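Long-range contacts in galectin (Xenopus laevis, PDB 3WUD), which binds beta-galactosides such as lactose through a beta-sandwich carbohydrate-recognition domain and is a dimeric, proto-type galectin closely related to galectin-1: residues S41-I46 against S65-S70; G6-N11 against I120-M125. All coordinates share one frame; numbering follows the deposited sequence.

Contact 1: residues S41-I46 against S65-S70; sequences SSNYVI and SKEENS
K66 leaves the backbone with CG anti to its own N (chi1 -171°), and a bend at chi3 (65°) carries CE over one face of the Y44 ring. CE stands 3.5 Å above the ring plane, offset toward the rim, which makes this a CH-pi contact. NZ, 4.1 Å from the Y44 ring centroid, is displaced farther from the ring normal, so the cation-pi component is off-centre. Two carbonyls hold the ammonium group: NZ donates to S41 O at 2.8 Å, in the carbonyl plane, and to the side-chain OD1 of N69 at 2.9 Å. The positive charge therefore has aromatic and carbonyl partners within this contact, an arrangement that would favour the protonated amine.

In N43, CG lies beside the backbone N, anti to the carbonyl carbon, and the amide beyond it works in both directions. Its ND2 gives E68 OE2 a nearly straight 2.8 Å bond, arriving on the anti side of the carboxylate with the two planes only 7° apart. Its OD1 accepts from E68 N, which sits above the carbonyl plane. ND2 also donates to D40 OD1, so this one nitrogen serves two carboxylates.

Backbone pairing is short. Y44 and K66 form an antiparallel hydrogen-bonded pair, with Y44 N to K66 O at 2.7 Å and K66 N to Y44 O at 2.9 Å, and N69 N reaches S42 O at 2.8 Å from within the type I' turn E67-S70. That turn joins strand 60-67 to strand 70-77, so the start of strand 43-51 is fastened to the tip of the next hairpin. On the other flank V45 and I46 both face L37 of strand 34-37, a classic beta bulge, and I46 bonds to L37 through the backbone, while V45 packs on I113, M115 and L117.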
loop_
_atom_site.group_PDB
_atom_site.type_symbol
_atom_site.label_atom_id
_atom_site.label_comp_id
_atom_site.label_asym_id
_atom_site.label_seq_id
_atom_site.Cartn_x
_atom_site.Cartn_y
_atom_site.Cartn_z
ATOM N N SER A 41 -1.822 -14.123 -4.517
ATOM C CA SER A 41 -2.620 -14.639 -3.422
ATOM C C SER A 41 -2.419 -16.142 -3.204
ATOM O O SER A 41 -2.719 -16.627 -2.154
ATOM C CB SER A 41 -4.121 -14.279 -3.615
ATOM O OG SER A 41 -4.701 -14.972 -4.682
ATOM N N SER A 42 -1.816 -16.847 -4.161
ATOM C CA SER A 42 -1.565 -18.269 -4.036
ATOM C C SER A 42 -0.142 -18.632 -3.695
ATOM O O SER A 42 0.150 -19.785 -3.407
ATOM C CB SER A 42 -1.992 -19.032 -5.354
ATOM O OG SER A 42 -3.417 -18.944 -5.478
ATOM N N ASN A 43 0.760 -17.641 -3.668
ATOM C CA ASN A 43 2.184 -17.853 -3.578
ATOM C C ASN A 43 2.834 -16.812 -2.624
ATOM O O ASN A 43 3.083 -15.660 -2.950
ATOM C CB ASN A 43 2.802 -17.763 -4.965
ATOM C CG ASN A 43 2.416 -18.963 -5.858
ATOM O OD1 ASN A 43 2.875 -20.039 -5.641
ATOM N ND2 ASN A 43 1.471 -18.774 -6.724
ATOM N N TYR A 44 3.027 -17.256 -1.393
ATOM C CA TYR A 44 3.606 -16.427 -0.334
ATOM C C TYR A 44 4.993 -16.962 -0.112
ATOM O O TYR A 44 5.212 -18.090 0.348
ATOM C CB TYR A 44 2.812 -16.467 0.974
ATOM C CG TYR A 44 1.341 -16.192 0.937
ATOM C CD1 TYR A 44 0.699 -15.364 -0.012
ATOM C CD2 TYR A 44 0.529 -16.702 1.952
ATOM C CE1 TYR A 44 -0.681 -15.106 0.031
ATOM C CE2 TYR A 44 -0.855 -16.441 2.009
ATOM C CZ TYR A 44 -1.445 -15.649 1.075
ATOM O OH TYR A 44 -2.797 -15.473 1.212
ATOM N N VAL A 45 5.977 -16.106 -0.401
ATOM C CA VAL A 45 7.325 -16.323 0.050
ATOM C C VAL A 45 7.417 -16.329 1.586
ATOM O O VAL A 45 8.129 -17.119 2.148
ATOM C CB VAL A 45 8.311 -15.268 -0.568
ATOM C CG1 VAL A 45 9.707 -15.642 -0.184
ATOM C CG2 VAL A 45 8.234 -15.267 -2.112
ATOM N N ILE A 46 6.698 -15.430 2.239
ATOM C CA ILE A 46 6.475 -15.477 3.732
ATOM C C ILE A 46 5.011 -15.174 4.111
ATOM O O ILE A 46 4.364 -14.267 3.631
ATOM C CB ILE A 46 7.489 -14.613 4.547
ATOM C CG1 ILE A 46 7.378 -14.918 6.061
ATOM C CG2 ILE A 46 7.256 -13.158 4.267
ATOM C CD1 ILE A 46 8.524 -14.269 6.854
ATOM N N SER A 65 5.665 -20.655 4.322
ATOM C CA SER A 65 5.537 -20.328 2.914
ATOM C C SER A 65 4.264 -20.904 2.375
ATOM O O SER A 65 3.728 -21.883 2.938
ATOM C CB SER A 65 6.734 -20.913 2.127
ATOM O OG SER A 65 6.869 -22.334 2.249
ATOM N N LYS A 66 3.836 -20.460 1.201
ATOM C CA LYS A 66 2.697 -21.083 0.564
ATOM C C LYS A 66 3.012 -21.070 -0.915
ATOM O O LYS A 66 3.182 -19.996 -1.478
ATOM C CB LYS A 66 1.383 -20.361 0.852
ATOM C CG LYS A 66 0.134 -21.161 0.362
ATOM C CD LYS A 66 -1.163 -20.469 0.624
ATOM C CE LYS A 66 -1.306 -19.193 -0.127
ATOM N NZ LYS A 66 -2.714 -18.749 -0.258
ATOM N N GLU A 67 3.014 -22.226 -1.525
ATOM C CA GLU A 67 3.344 -22.361 -2.959
ATOM C C GLU A 67 2.166 -23.035 -3.633
ATOM O O GLU A 67 1.795 -24.152 -3.279
ATOM C CB GLU A 67 4.578 -23.214 -3.088
ATOM C CG GLU A 67 5.199 -23.220 -4.472
ATOM C CD GLU A 67 6.675 -23.654 -4.395
ATOM O OE1 GLU A 67 7.152 -24.275 -5.327
ATOM O OE2 GLU A 67 7.361 -23.362 -3.371
ATOM N N GLU A 68 1.585 -22.346 -4.579
ATOM C CA GLU A 68 0.417 -22.780 -5.342
ATOM C C GLU A 68 -0.630 -23.277 -4.354
ATOM O O GLU A 68 -1.241 -24.379 -4.505
ATOM C CB GLU A 68 0.807 -23.806 -6.447
ATOM C CG GLU A 68 1.460 -23.106 -7.644
ATOM C CD GLU A 68 0.508 -22.191 -8.436
ATOM O OE1 GLU A 68 -0.055 -22.709 -9.454
ATOM O OE2 GLU A 68 0.309 -20.979 -8.100
ATOM N N ASN A 69 -0.817 -22.414 -3.374
ATOM C CA ASN A 69 -1.832 -22.677 -2.289
ATOM C C ASN A 69 -1.564 -23.769 -1.282
ATOM O O ASN A 69 -2.415 -24.052 -0.413
ATOM C CB ASN A 69 -3.220 -22.834 -2.832
ATOM C CG ASN A 69 -3.864 -21.520 -3.081
ATOM O OD1 ASN A 69 -3.643 -20.554 -2.322
ATOM N ND2 ASN A 69 -4.590 -21.430 -4.148
ATOM N N SER A 70 -0.411 -24.406 -1.344
ATOM C CA SER A 70 0.018 -25.396 -0.368
ATOM C C SER A 70 0.942 -24.811 0.675
ATOM O O SER A 70 2.045 -24.392 0.324
ATOM C CB SER A 70 0.835 -26.513 -1.073
ATOM O OG SER A 70 -0.029 -27.367 -1.803
#

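Contact 2: residues G6-N11 against I120-M125; sequences GMVMNN and ITFLSM
One water ties three side chains together across the contact: it donates to N11 OD1 at 3.0 Å, lies 2.8 Å from T121 OG1, and takes a weak bond from N10 ND2. Beside it T121 O accepts a 2.8 Å hydrogen bond from N11 N, in the carbonyl plane, at the end of the strand pairing.

From there strand 7-10 runs antiparallel to strand 120-125, their axes 172° apart. M9 and L123 exchange two bonds, M9 N to L123 O at 2.8 Å and L123 N to M9 O at 2.9 Å. M125 N donates to M7 O, whereas the return bond from M7 N is weak.

The two faces differ. On one, CG of M7 meets CG of M125 at 3.6 Å, while the M7 side chain, bent at chi2 (121°, placing SD) and chi3 (-114°, placing CE), lays CE against L123 CD1; L130 and I133 of strand 129-135 pack on this methionine-rich side. On the other, V8 CG1 approaches F122 CE2 obliquely at 3.6 Å, and the N10 amide puts ND2 at the ring's edge, in its plane.

V8, M9 and N10 also pair antiparallel with a strand of the second subunit. Strand 7-10 thus has backbone partners on both flanks in the dimer, its methionine face turned to the other sheet and its water-bridged polar groups gathered at the N10-N11 end.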
loop_
_atom_site.group_PDB
_atom_site.type_symbol
_atom_site.label_atom_id
_atom_site.label_comp_id
_atom_site.label_asym_id
_atom_site.label_seq_id
_atom_site.Cartn_x
_atom_site.Cartn_y
_atom_site.Cartn_z
ATOM N N GLY A 6 -8.589 -9.137 4.459
ATOM C CA GLY A 6 -7.683 -8.056 4.713
ATOM C C GLY A 6 -7.400 -7.251 3.455
ATOM O O GLY A 6 -8.127 -7.261 2.433
ATOM N N MET A 7 -6.331 -6.518 3.541
ATOM C CA MET A 7 -6.032 -5.621 2.504
ATOM C C MET A 7 -4.889 -6.169 1.713
ATOM O O MET A 7 -4.043 -6.887 2.275
ATOM C CB MET A 7 -5.773 -4.295 3.092
ATOM C CG MET A 7 -4.470 -4.041 3.704
ATOM S SD MET A 7 -3.935 -2.672 2.713
ATOM C CE MET A 7 -2.539 -3.440 1.866
ATOM N N VAL A 8 -4.871 -5.841 0.416
ATOM C CA VAL A 8 -3.977 -6.468 -0.519
ATOM C C VAL A 8 -3.271 -5.311 -1.264
ATOM O O VAL A 8 -3.894 -4.272 -1.519
ATOM C CB VAL A 8 -4.766 -7.280 -1.562
ATOM C CG1 VAL A 8 -3.897 -7.549 -2.809
ATOM C CG2 VAL A 8 -5.252 -8.570 -0.932
ATOM N N MET A 9 -1.997 -5.446 -1.478
ATOM C CA MET A 9 -1.264 -4.548 -2.422
ATOM C C MET A 9 -0.652 -5.442 -3.455
ATOM O O MET A 9 -0.036 -6.490 -3.127
ATOM C CB MET A 9 -0.168 -3.779 -1.697
ATOM C CG MET A 9 0.266 -2.503 -2.390
ATOM S SD MET A 9 1.508 -1.502 -1.482
ATOM C CE MET A 9 0.713 -1.632 0.102
ATOM N N ASN A 10 -0.726 -5.005 -4.711
ATOM C CA ASN A 10 -0.206 -5.826 -5.770
ATOM C C ASN A 10 0.499 -4.955 -6.828
ATOM O O ASN A 10 0.075 -3.823 -7.082
ATOM C CB ASN A 10 -1.434 -6.552 -6.402
ATOM C CG ASN A 10 -1.051 -7.649 -7.426
ATOM O OD1 ASN A 10 -1.656 -7.746 -8.529
ATOM N ND2 ASN A 10 -0.131 -8.485 -7.069
ATOM N N ASN A 11 1.533 -5.540 -7.430
ATOM C CA ASN A 11 2.345 -4.966 -8.566
ATOM C C ASN A 11 3.111 -3.739 -8.175
ATOM O O ASN A 11 3.302 -2.829 -8.968
ATOM C CB ASN A 11 1.519 -4.829 -9.837
ATOM C CG ASN A 11 1.274 -6.209 -10.525
ATOM O OD1 ASN A 11 1.983 -7.237 -10.274
ATOM N ND2 ASN A 11 0.248 -6.244 -11.377
ATOM N N ILE A 120 9.573 -9.386 -5.363
ATOM C CA ILE A 120 8.330 -9.418 -4.589
ATOM C C ILE A 120 7.364 -8.361 -5.090
ATOM O O ILE A 120 7.654 -7.150 -5.070
ATOM C CB ILE A 120 8.590 -9.345 -3.089
ATOM C CG1 ILE A 120 9.306 -10.646 -2.672
ATOM C CG2 ILE A 120 7.273 -9.112 -2.308
ATOM C CD1 ILE A 120 9.998 -10.624 -1.355
ATOM N N THR A 121 6.183 -8.844 -5.469
ATOM C CA THR A 121 5.160 -7.993 -6.049
ATOM C C THR A 121 3.790 -8.036 -5.352
ATOM O O THR A 121 2.880 -7.398 -5.817
ATOM C CB THR A 121 4.966 -8.341 -7.541
ATOM O OG1 THR A 121 4.467 -9.695 -7.637
ATOM C CG2 THR A 121 6.297 -8.133 -8.250
ATOM N N PHE A 122 3.666 -8.794 -4.279
ATOM C CA PHE A 122 2.398 -8.984 -3.637
ATOM C C PHE A 122 2.514 -8.922 -2.110
ATOM O O PHE A 122 3.416 -9.507 -1.550
ATOM C CB PHE A 122 1.792 -10.342 -4.030
ATOM C CG PHE A 122 0.429 -10.633 -3.387
ATOM C CD1 PHE A 122 0.347 -11.336 -2.212
ATOM C CD2 PHE A 122 -0.731 -10.235 -4.013
ATOM C CE1 PHE A 122 -0.870 -11.667 -1.650
ATOM C CE2 PHE A 122 -1.981 -10.564 -3.463
ATOM C CZ PHE A 122 -2.031 -11.215 -2.251
ATOM N N LEU A 123 1.561 -8.268 -1.507
ATOM C CA LEU A 123 1.444 -8.134 -0.084
ATOM C C LEU A 123 -0.018 -8.301 0.324
ATOM O O LEU A 123 -0.956 -7.760 -0.290
ATOM C CB LEU A 123 1.908 -6.754 0.320
ATOM C CG LEU A 123 1.666 -6.346 1.785
ATOM C CD1 LEU A 123 0.289 -6.037 2.361
ATOM C CD2 LEU A 123 2.375 -7.201 2.750
ATOM N N SER A 124 -0.261 -9.049 1.378
ATOM C CA SER A 124 -1.616 -8.958 1.968
ATOM C C SER A 124 -1.511 -9.009 3.488
ATOM O O SER A 124 -0.544 -9.432 4.053
ATOM C CB SER A 124 -2.587 -10.028 1.449
ATOM O OG SER A 124 -2.169 -11.340 1.820
ATOM N N MET A 125 -2.528 -8.538 4.152
ATOM C CA MET A 125 -2.471 -8.590 5.615
ATOM C C MET A 125 -3.869 -8.740 6.178
ATOM O O MET A 125 -4.876 -8.354 5.544
ATOM C CB MET A 125 -1.753 -7.381 6.152
ATOM C CG MET A 125 -2.480 -6.092 5.857
ATOM S SD MET A 125 -1.425 -4.679 6.173
ATOM C CE MET A 125 -2.139 -3.892 7.597
HETATM O O HOH W 1 1.782 -9.576 -8.422
#

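Both contacts belong to the same six-stranded antiparallel sheet, and their centres lie about 12 Å apart. Contact 2 joins the edge strand at the dimer interface to its neighbour, and most of its touching residues are buried. Contact 1 lies toward the sugar-binding side, where the side chain of Y44 lies about 8 Å from the bound galactose, and divides more evenly between buried and exposed residues. Accordingly, contact 2 relies on repeated backbone bonds and apolar packing, whereas contact 1 has a single bridged pair supplemented by charged and amide side chains. They meet directly: F122 CZ packs on S41 CA at 3.7 Å, and F122 CE1 on Y44 CE1 at 3.8 Å.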